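Local atomic coordinates of class B carbapenemase GOB-18 (Elizabethkingia meningoseptica, PDB entry 5K0W), a protein that probably hydrolyses beta-lactam antibiotics, carbapenems among them, as a subclass B3 metallo-beta-lactamase with two zinc ions in its active site. Residues L170-H175 / F226-K231; D235-S240 / K265-Q270. All blocks are in the same frame, centred on the assembly; numbering follows the deposited sequence.

How the contacts relate
Contact 1 (170-175 with 226-231) and contact 2 (235-240 with 265-270) follow one another along the chain and tie helices 218-230 and 265-284 to the five-stranded sheet of the metallo-beta-lactamase fold; their centres lie 13 Å apart. They meet at the end of helix 218-230, where Tyr268 OH stands 2.7 Å from Met229 O, a probable hydrogen bond, and Phe269 CE1 packs against Lys230 O at 3.4 Å. Each leads toward the dizinc site: the loop of contact 1 supplies His175 to one zinc, whereas strand 236-239 of contact 2 runs toward His241, a ligand of the other zinc; the side chains of His241 and Trp237 are about 9 Å apart.

Contact 1: residues L170-H175 / F226-K231; sequences LHHPGH and FGVMKK. With ZN (zinc ion), chain D.
His172 lays its imidazole against Val228 and Met229 of helix 218-230, at the point where strand 165-171 of the metallo-beta-lactamase fold gives way to the loop that carries the zinc ligand His175. Phe226 packs on Leu275 and Glu276 of helix 265-284. Val228 is the first to touch the loop: its CG1, set between the backbone N and the carbonyl carbon (chi1 67°), comes obliquely to the ring, 3.6 Å from His172 CD2. Met229 CG sits almost exactly over the middle of the imidazole, 3.5 Å from the centroid and 10° off the normal, a CH-pi contact. With the chain extended at chi2 (179°), Met229 SD stays over the same face, 4.0 Å from the centroid, a Met-aromatic contact. The opposite face of the ring has Leu170 O above it, displaced toward the rim, so that the imidazole is sandwiched between its own strand and the helix. A hydrogen bond between His172 ND1 and Ser181 OG, on the adjacent strand 180-187, further fixes its rotation. Three residues on, His175 reaches the metal, which Gln98, His100 and two waters also bind; His175 NE2 lies 2.1 Å from the zinc.

Contact 2: residues D235-S240 / K265-Q270; sequences DIWVAS and KQSYFQ
Trp237 and Tyr268 carry this contact, which packs the edge strand 236-239 of the five-stranded sheet against residues 265-270 of helix 265-284. The CH-pi contact comes from Tyr268 CB, which stands over the five-membered ring of Trp237, 3.6 Å from its centroid and 7° off the normal. With CG anti to the backbone N (chi1 163°), the phenol leaves the indole at a slant, and Tyr268 CD1 approaches Trp237 CE3 to 3.9 Å. As an aromatic pair the two are oblique, the phenol and the six-membered ring having planes at 58° and centroids 5.5 Å apart. Looser van der Waals contacts flank them, Trp237 CZ2 lying 4.3 Å from Ser267 C and Asp235 O equally far from Lys265 CG. Polar groups look to residues outside the two segments: Trp237 NE1 hydrogen-bonds to Asp264 O, Lys265 NZ to Phe234 O, and Asp235 OD2 to Arg194 N and, in a salt bridge, to Arg191 NH1. Strand 236-239 pairs with strand 192-198 through Ile236 and Val238, while Tyr268, from helix 265-284, also touches Leu196 of that strand.

Contact 1: residues L170-H175 / F226-K231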
ATOM      1  N   LEU A 170       8.944   5.228  -4.528  1.00 17.21           N
ATOM      2  CA  LEU A 170       8.572   6.471  -5.190  1.00 16.59           C
ATOM      3  C   LEU A 170       7.730   7.263  -4.184  1.00 21.24           C
ATOM      4  O   LEU A 170       6.605   6.863  -3.877  1.00 21.81           O
ATOM      5  CB  LEU A 170       7.782   6.214  -6.493  1.00 16.57           C
ATOM      6  CG  LEU A 170       8.414   5.265  -7.534  1.00 21.57           C
ATOM      7  CD1 LEU A 170       7.422   4.889  -8.603  1.00 21.44           C
ATOM      8  CD2 LEU A 170       9.663   5.859  -8.155  1.00 22.90           C
ATOM      9  N   HIS A 171       8.291   8.355  -3.640  1.00 16.51           N
ATOM     10  CA  HIS A 171       7.610   9.214  -2.684  1.00 16.54           C
ATOM     11  C   HIS A 171       6.420   9.902  -3.363  1.00 21.79           C
ATOM     12  O   HIS A 171       6.604  10.703  -4.292  1.00 22.26           O
ATOM     13  CB  HIS A 171       8.605  10.230  -2.113  1.00 17.79           C
ATOM     14  CG  HIS A 171       8.073  11.080  -0.994  1.00 21.50           C
ATOM     15  ND1 HIS A 171       7.600  10.520   0.189  1.00 23.12           N
ATOM     16  CD2 HIS A 171       8.009  12.426  -0.886  1.00 22.45           C
ATOM     17  CE1 HIS A 171       7.230  11.539   0.947  1.00 21.67           C
ATOM     18  NE2 HIS A 171       7.454  12.701   0.345  1.00 21.94           N
ATOM     19  N   HIS A 172       5.193   9.521  -2.945  1.00 17.70           N
ATOM     20  CA  HIS A 172       3.930  10.053  -3.464  1.00 17.14           C
ATOM     21  C   HIS A 172       3.070  10.591  -2.301  1.00 23.85           C
ATOM     22  O   HIS A 172       2.067   9.953  -1.943  1.00 24.97           O
ATOM     23  CB  HIS A 172       3.203   8.971  -4.278  1.00 17.41           C
ATOM     24  CG  HIS A 172       3.900   8.608  -5.565  1.00 20.53           C
ATOM     25  ND1 HIS A 172       3.743   7.363  -6.140  1.00 21.80           N
ATOM     26  CD2 HIS A 172       4.740   9.337  -6.340  1.00 20.98           C
ATOM     27  CE1 HIS A 172       4.499   7.365  -7.226  1.00 20.39           C
ATOM     28  NE2 HIS A 172       5.108   8.532  -7.392  1.00 20.59           N
ATOM     29  N   PRO A 173       3.461  11.729  -1.653  1.00 20.41           N
ATOM     30  CA  PRO A 173       2.701  12.203  -0.479  1.00 19.96           C
ATOM     31  C   PRO A 173       1.321  12.799  -0.766  1.00 22.72           C
ATOM     32  O   PRO A 173       0.931  12.965  -1.913  1.00 23.09           O
ATOM     33  CB  PRO A 173       3.649  13.220   0.165  1.00 21.61           C
ATOM     34  CG  PRO A 173       4.458  13.747  -0.967  1.00 26.04           C
ATOM     35  CD  PRO A 173       4.627  12.603  -1.925  1.00 22.13           C
ATOM     36  N   GLY A 174       0.597  13.105   0.297  1.00 17.63           N
ATOM     37  CA  GLY A 174      -0.724  13.698   0.222  1.00 16.11           C
ATOM     38  C   GLY A 174      -1.712  12.879   1.007  1.00 18.36           C
ATOM     39  O   GLY A 174      -2.226  13.339   2.016  1.00 16.79           O
ATOM     40  N   HIS A 175      -1.987  11.654   0.556  1.00 15.80           N
ATOM     41  CA  HIS A 175      -2.928  10.778   1.225  1.00 15.77           C
ATOM     42  C   HIS A 175      -2.499  10.604   2.698  1.00 20.06           C
ATOM     43  O   HIS A 175      -3.332  10.621   3.606  1.00 20.67           O
ATOM     44  CB  HIS A 175      -3.064   9.458   0.468  1.00 16.91           C
ATOM     45  CG  HIS A 175      -4.164   8.589   0.997  1.00 20.50           C
ATOM     46  ND1 HIS A 175      -5.468   8.711   0.536  1.00 22.48           N
ATOM     47  CD2 HIS A 175      -4.122   7.633   1.959  1.00 21.89           C
ATOM     48  CE1 HIS A 175      -6.172   7.809   1.211  1.00 21.84           C
ATOM     49  NE2 HIS A 175      -5.402   7.138   2.084  1.00 21.99           N
ATOM     50  N   PHE A 226       0.924  14.453  -8.264  1.00 12.77           N
ATOM     51  CA  PHE A 226       0.239  14.372  -9.560  1.00 12.27           C
ATOM     52  C   PHE A 226       1.224  14.524 -10.716  1.00 18.08           C
ATOM     53  O   PHE A 226       1.150  13.762 -11.688  1.00 18.68           O
ATOM     54  CB  PHE A 226      -0.945  15.352  -9.663  1.00 13.42           C
ATOM     55  CG  PHE A 226      -2.150  14.981  -8.810  1.00 14.31           C
ATOM     56  CD1 PHE A 226      -2.928  13.868  -9.115  1.00 17.16           C
ATOM     57  CD2 PHE A 226      -2.549  15.785  -7.752  1.00 14.77           C
ATOM     58  CE1 PHE A 226      -4.053  13.547  -8.344  1.00 16.76           C
ATOM     59  CE2 PHE A 226      -3.656  15.448  -6.978  1.00 16.97           C
ATOM     60  CZ  PHE A 226      -4.402  14.335  -7.280  1.00 14.51           C
ATOM     61  N   GLY A 227       2.189  15.428 -10.557  1.00 15.61           N
ATOM     62  CA  GLY A 227       3.220  15.647 -11.563  1.00 15.86           C
ATOM     63  C   GLY A 227       4.048  14.402 -11.824  1.00 21.02           C
ATOM     64  O   GLY A 227       4.109  13.916 -12.952  1.00 20.63           O
ATOM     65  N   VAL A 228       4.656  13.861 -10.774  1.00 19.01           N
ATOM     66  CA  VAL A 228       5.535  12.689 -10.811  1.00 18.88           C
ATOM     67  C   VAL A 228       4.806  11.379 -11.242  1.00 19.91           C
ATOM     68  O   VAL A 228       5.367  10.581 -11.998  1.00 17.33           O
ATOM     69  CB  VAL A 228       6.344  12.602  -9.474  1.00 24.23           C
ATOM     70  CG1 VAL A 228       5.451  12.304  -8.275  1.00 23.53           C
ATOM     71  CG2 VAL A 228       7.499  11.610  -9.560  1.00 25.04           C
ATOM     72  N   MET A 229       3.537  11.206 -10.822  1.00 17.16           N
ATOM     73  CA  MET A 229       2.746  10.018 -11.160  1.00 16.80           C
ATOM     74  C   MET A 229       2.321   9.918 -12.645  1.00 21.05           C
ATOM     75  O   MET A 229       2.172   8.807 -13.155  1.00 20.72           O
ATOM     76  CB  MET A 229       1.572   9.815 -10.188  1.00 18.79           C
ATOM     77  CG  MET A 229       1.977   9.162  -8.882  1.00 22.52           C
ATOM     78  SD  MET A 229       0.635   8.930  -7.686  1.00 26.81           S
ATOM     79  CE  MET A 229       0.104   7.256  -8.074  1.00 22.81           C
ATOM     80  N   LYS A 230       2.130  11.056 -13.326  1.00 17.89           N
ATOM     81  CA  LYS A 230       1.754  11.122 -14.753  1.00 18.36           C
ATOM     82  C   LYS A 230       2.921  10.752 -15.681  1.00 22.92           C
ATOM     83  O   LYS A 230       2.687  10.376 -16.831  1.00 21.96           O
ATOM     84  CB  LYS A 230       1.270  12.543 -15.117  1.00 21.09           C
ATOM     85  CG  LYS A 230      -0.203  12.822 -14.797  1.00 24.53           C
ATOM     86  CD  LYS A 230      -0.529  14.321 -14.770  1.00 34.11           C
ATOM     87  CE  LYS A 230      -0.848  14.939 -16.117  1.00 43.51           C
ATOM     88  NZ  LYS A 230      -1.093  16.406 -16.015  1.00 51.39           N
ATOM     89  N   LYS A 231       4.174  10.873 -15.182  1.00 21.05           N
ATOM     90  CA  LYS A 231       5.415  10.609 -15.940  1.00 20.55           C
ATOM     91  C   LYS A 231       6.044   9.232 -15.683  1.00 25.26           C
ATOM     92  O   LYS A 231       7.169   8.984 -16.133  1.00 26.27           O
ATOM     93  CB  LYS A 231       6.473  11.735 -15.757  1.00 21.22           C
ATOM     94  CG  LYS A 231       5.971  13.128 -15.377  1.00 25.96           C
ATOM     95  CD  LYS A 231       6.572  14.285 -16.194  1.00 34.75           C
ATOM     96  CE  LYS A 231       7.870  14.834 -15.643  1.00 32.14           C
ATOM     97  NZ  LYS A 231       9.061  14.236 -16.316  1.00 38.02           N
TER
HETATM   98 ZN    ZN D 302      -5.763   5.685   3.502  1.00 25.92          ZN
HETATM   99  O   HOH W   1      -6.938   4.540   2.231  1.00 29.18           O
HETATM  100  O   HOH W   2      -7.739   6.523   4.027  1.00 23.51           O

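Contact 2: residues D235-S240 / K265-Q270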
ATOM      1  N   ASP A 235       4.750  -1.616 -16.971  1.00 14.44           N
ATOM      2  CA  ASP A 235       4.023  -2.561 -17.817  1.00 15.07           C
ATOM      3  C   ASP A 235       2.728  -2.897 -17.128  1.00 22.84           C
ATOM      4  O   ASP A 235       1.668  -2.869 -17.752  1.00 23.08           O
ATOM      5  CB  ASP A 235       4.855  -3.826 -18.074  1.00 16.25           C
ATOM      6  CG  ASP A 235       6.060  -3.572 -18.968  1.00 24.16           C
ATOM      7  OD1 ASP A 235       5.917  -2.815 -19.956  1.00 23.88           O
ATOM      8  OD2 ASP A 235       7.147  -4.150 -18.693  1.00 27.74           O
ATOM      9  N   ILE A 236       2.815  -3.160 -15.810  1.00 22.29           N
ATOM     10  CA  ILE A 236       1.695  -3.534 -14.954  1.00 22.97           C
ATOM     11  C   ILE A 236       1.504  -2.556 -13.812  1.00 26.67           C
ATOM     12  O   ILE A 236       2.489  -2.096 -13.234  1.00 26.30           O
ATOM     13  CB  ILE A 236       1.891  -4.993 -14.470  1.00 26.50           C
ATOM     14  CG1 ILE A 236       1.581  -5.966 -15.609  1.00 27.57           C
ATOM     15  CG2 ILE A 236       1.067  -5.325 -13.203  1.00 27.40           C
ATOM     16  CD1 ILE A 236       1.941  -7.373 -15.362  1.00 37.94           C
ATOM     17  N   TRP A 237       0.233  -2.267 -13.469  1.00 22.67           N
ATOM     18  CA  TRP A 237      -0.112  -1.419 -12.332  1.00 21.54           C
ATOM     19  C   TRP A 237      -1.203  -2.046 -11.459  1.00 25.86           C
ATOM     20  O   TRP A 237      -2.115  -2.702 -11.963  1.00 26.64           O
ATOM     21  CB  TRP A 237      -0.471   0.006 -12.772  1.00 19.62           C
ATOM     22  CG  TRP A 237      -1.905   0.201 -13.148  1.00 19.97           C
ATOM     23  CD1 TRP A 237      -2.489  -0.092 -14.344  1.00 23.03           C
ATOM     24  CD2 TRP A 237      -2.944   0.730 -12.313  1.00 19.38           C
ATOM     25  NE1 TRP A 237      -3.834   0.210 -14.302  1.00 22.39           N
ATOM     26  CE2 TRP A 237      -4.141   0.705 -13.063  1.00 23.55           C
ATOM     27  CE3 TRP A 237      -2.982   1.212 -10.994  1.00 20.02           C
ATOM     28  CZ2 TRP A 237      -5.357   1.170 -12.546  1.00 22.90           C
ATOM     29  CZ3 TRP A 237      -4.189   1.643 -10.475  1.00 20.76           C
ATOM     30  CH2 TRP A 237      -5.354   1.644 -11.251  1.00 21.58           C
ATOM     31  N   VAL A 238      -1.082  -1.855 -10.148  1.00 21.27           N
ATOM     32  CA  VAL A 238      -2.011  -2.284  -9.089  1.00 19.62           C
ATOM     33  C   VAL A 238      -2.044  -1.147  -8.066  1.00 22.82           C
ATOM     34  O   VAL A 238      -1.262  -0.202  -8.212  1.00 22.75           O
ATOM     35  CB  VAL A 238      -1.661  -3.660  -8.447  1.00 22.72           C
ATOM     36  CG1 VAL A 238      -1.893  -4.802  -9.417  1.00 22.18           C
ATOM     37  CG2 VAL A 238      -0.244  -3.697  -7.896  1.00 22.44           C
ATOM     38  N   ALA A 239      -2.941  -1.207  -7.058  1.00 18.05           N
ATOM     39  CA  ALA A 239      -3.070  -0.144  -6.060  1.00 17.25           C
ATOM     40  C   ALA A 239      -3.341  -0.685  -4.626  1.00 23.24           C
ATOM     41  O   ALA A 239      -3.438  -1.906  -4.459  1.00 23.08           O
ATOM     42  CB  ALA A 239      -4.146   0.845  -6.498  1.00 17.57           C
ATOM     43  N   SER A 240      -3.427   0.221  -3.593  1.00 18.70           N
ATOM     44  CA  SER A 240      -3.694  -0.090  -2.175  1.00 17.58           C
ATOM     45  C   SER A 240      -5.063  -0.768  -1.932  1.00 19.58           C
ATOM     46  O   SER A 240      -5.223  -1.547  -0.986  1.00 19.59           O
ATOM     47  CB  SER A 240      -3.609   1.179  -1.333  1.00 22.34           C
ATOM     48  OG  SER A 240      -2.299   1.719  -1.272  1.00 35.00           O
ATOM     49  N   LYS A 265      -2.909   0.419 -18.859  1.00 20.09           N
ATOM     50  CA  LYS A 265      -2.205   1.681 -18.612  1.00 20.33           C
ATOM     51  C   LYS A 265      -3.120   2.897 -18.720  1.00 25.83           C
ATOM     52  O   LYS A 265      -3.054   3.763 -17.857  1.00 25.54           O
ATOM     53  CB  LYS A 265      -0.997   1.836 -19.545  1.00 23.17           C
ATOM     54  CG  LYS A 265       0.145   0.886 -19.265  1.00 43.94           C
ATOM     55  CD  LYS A 265       1.466   1.493 -19.718  1.00 52.19           C
ATOM     56  CE  LYS A 265       2.163   0.625 -20.731  1.00 64.58           C
ATOM     57  NZ  LYS A 265       3.570   1.059 -20.948  1.00 72.28           N
ATOM     58  N   GLN A 266      -3.991   2.957 -19.749  1.00 24.73           N
ATOM     59  CA  GLN A 266      -4.895   4.097 -19.924  1.00 25.20           C
ATOM     60  C   GLN A 266      -5.861   4.327 -18.773  1.00 30.63           C
ATOM     61  O   GLN A 266      -6.177   5.481 -18.485  1.00 31.62           O
ATOM     62  CB  GLN A 266      -5.563   4.128 -21.305  1.00 26.58           C
ATOM     63  CG  GLN A 266      -4.631   4.606 -22.435  1.00 52.77           C
ATOM     64  CD  GLN A 266      -3.736   5.780 -22.061  1.00 81.23           C
ATOM     65  OE1 GLN A 266      -4.195   6.885 -21.748  1.00 77.12           O
ATOM     66  NE2 GLN A 266      -2.427   5.553 -22.069  1.00 77.04           N
ATOM     67  N   SER A 267      -6.257   3.249 -18.063  1.00 26.55           N
ATOM     68  CA  SER A 267      -7.119   3.330 -16.876  1.00 25.77           C
ATOM     69  C   SER A 267      -6.371   3.950 -15.684  1.00 28.78           C
ATOM     70  O   SER A 267      -6.994   4.627 -14.863  1.00 29.77           O
ATOM     71  CB  SER A 267      -7.656   1.961 -16.493  1.00 28.67           C
ATOM     72  OG  SER A 267      -8.552   2.103 -15.402  1.00 38.99           O
ATOM     73  N   TYR A 268      -5.045   3.723 -15.586  1.00 22.63           N
ATOM     74  CA  TYR A 268      -4.222   4.320 -14.535  1.00 20.87           C
ATOM     75  C   TYR A 268      -4.205   5.832 -14.741  1.00 23.46           C
ATOM     76  O   TYR A 268      -4.387   6.564 -13.778  1.00 25.22           O
ATOM     77  CB  TYR A 268      -2.790   3.765 -14.552  1.00 21.23           C
ATOM     78  CG  TYR A 268      -1.809   4.614 -13.783  1.00 22.67           C
ATOM     79  CD1 TYR A 268      -1.800   4.616 -12.392  1.00 24.73           C
ATOM     80  CD2 TYR A 268      -0.917   5.458 -14.444  1.00 23.34           C
ATOM     81  CE1 TYR A 268      -0.908   5.409 -11.677  1.00 24.42           C
ATOM     82  CE2 TYR A 268      -0.029   6.266 -13.736  1.00 24.01           C
ATOM     83  CZ  TYR A 268      -0.026   6.231 -12.353  1.00 27.91           C
ATOM     84  OH  TYR A 268       0.843   7.020 -11.649  1.00 26.87           O
ATOM     85  N   PHE A 269      -4.004   6.296 -15.993  1.00 16.52           N
ATOM     86  CA  PHE A 269      -3.965   7.718 -16.317  1.00 13.48           C
ATOM     87  C   PHE A 269      -5.320   8.405 -16.216  1.00 20.43           C
ATOM     88  O   PHE A 269      -5.380   9.564 -15.808  1.00 19.63           O
ATOM     89  CB  PHE A 269      -3.263   7.974 -17.654  1.00 12.75           C
ATOM     90  CG  PHE A 269      -1.818   7.540 -17.627  1.00 12.06           C
ATOM     91  CD1 PHE A 269      -0.869   8.256 -16.895  1.00 12.52           C
ATOM     92  CD2 PHE A 269      -1.406   6.398 -18.306  1.00 13.22           C
ATOM     93  CE1 PHE A 269       0.466   7.852 -16.860  1.00 12.63           C
ATOM     94  CE2 PHE A 269      -0.066   5.984 -18.261  1.00 15.34           C
ATOM     95  CZ  PHE A 269       0.860   6.715 -17.535  1.00 12.77           C
ATOM     96  N   GLN A 270      -6.403   7.687 -16.535  1.00 20.69           N
ATOM     97  CA  GLN A 270      -7.767   8.217 -16.430  1.00 22.00           C
ATOM     98  C   GLN A 270      -8.139   8.452 -14.966  1.00 27.76           C
ATOM     99  O   GLN A 270      -8.615   9.537 -14.643  1.00 27.10           O
ATOM    100  CB  GLN A 270      -8.777   7.301 -17.134  1.00 23.69           C
ATOM    101  CG  GLN A 270      -8.799   7.550 -18.643  1.00 54.46           C
ATOM    102  CD  GLN A 270      -9.548   6.506 -19.433  1.00 83.26           C
ATOM    103  OE1 GLN A 270      -9.182   5.316 -19.464  1.00 77.35           O
ATOM    104  NE2 GLN A 270     -10.559   6.956 -20.166  1.00 79.66           N
TER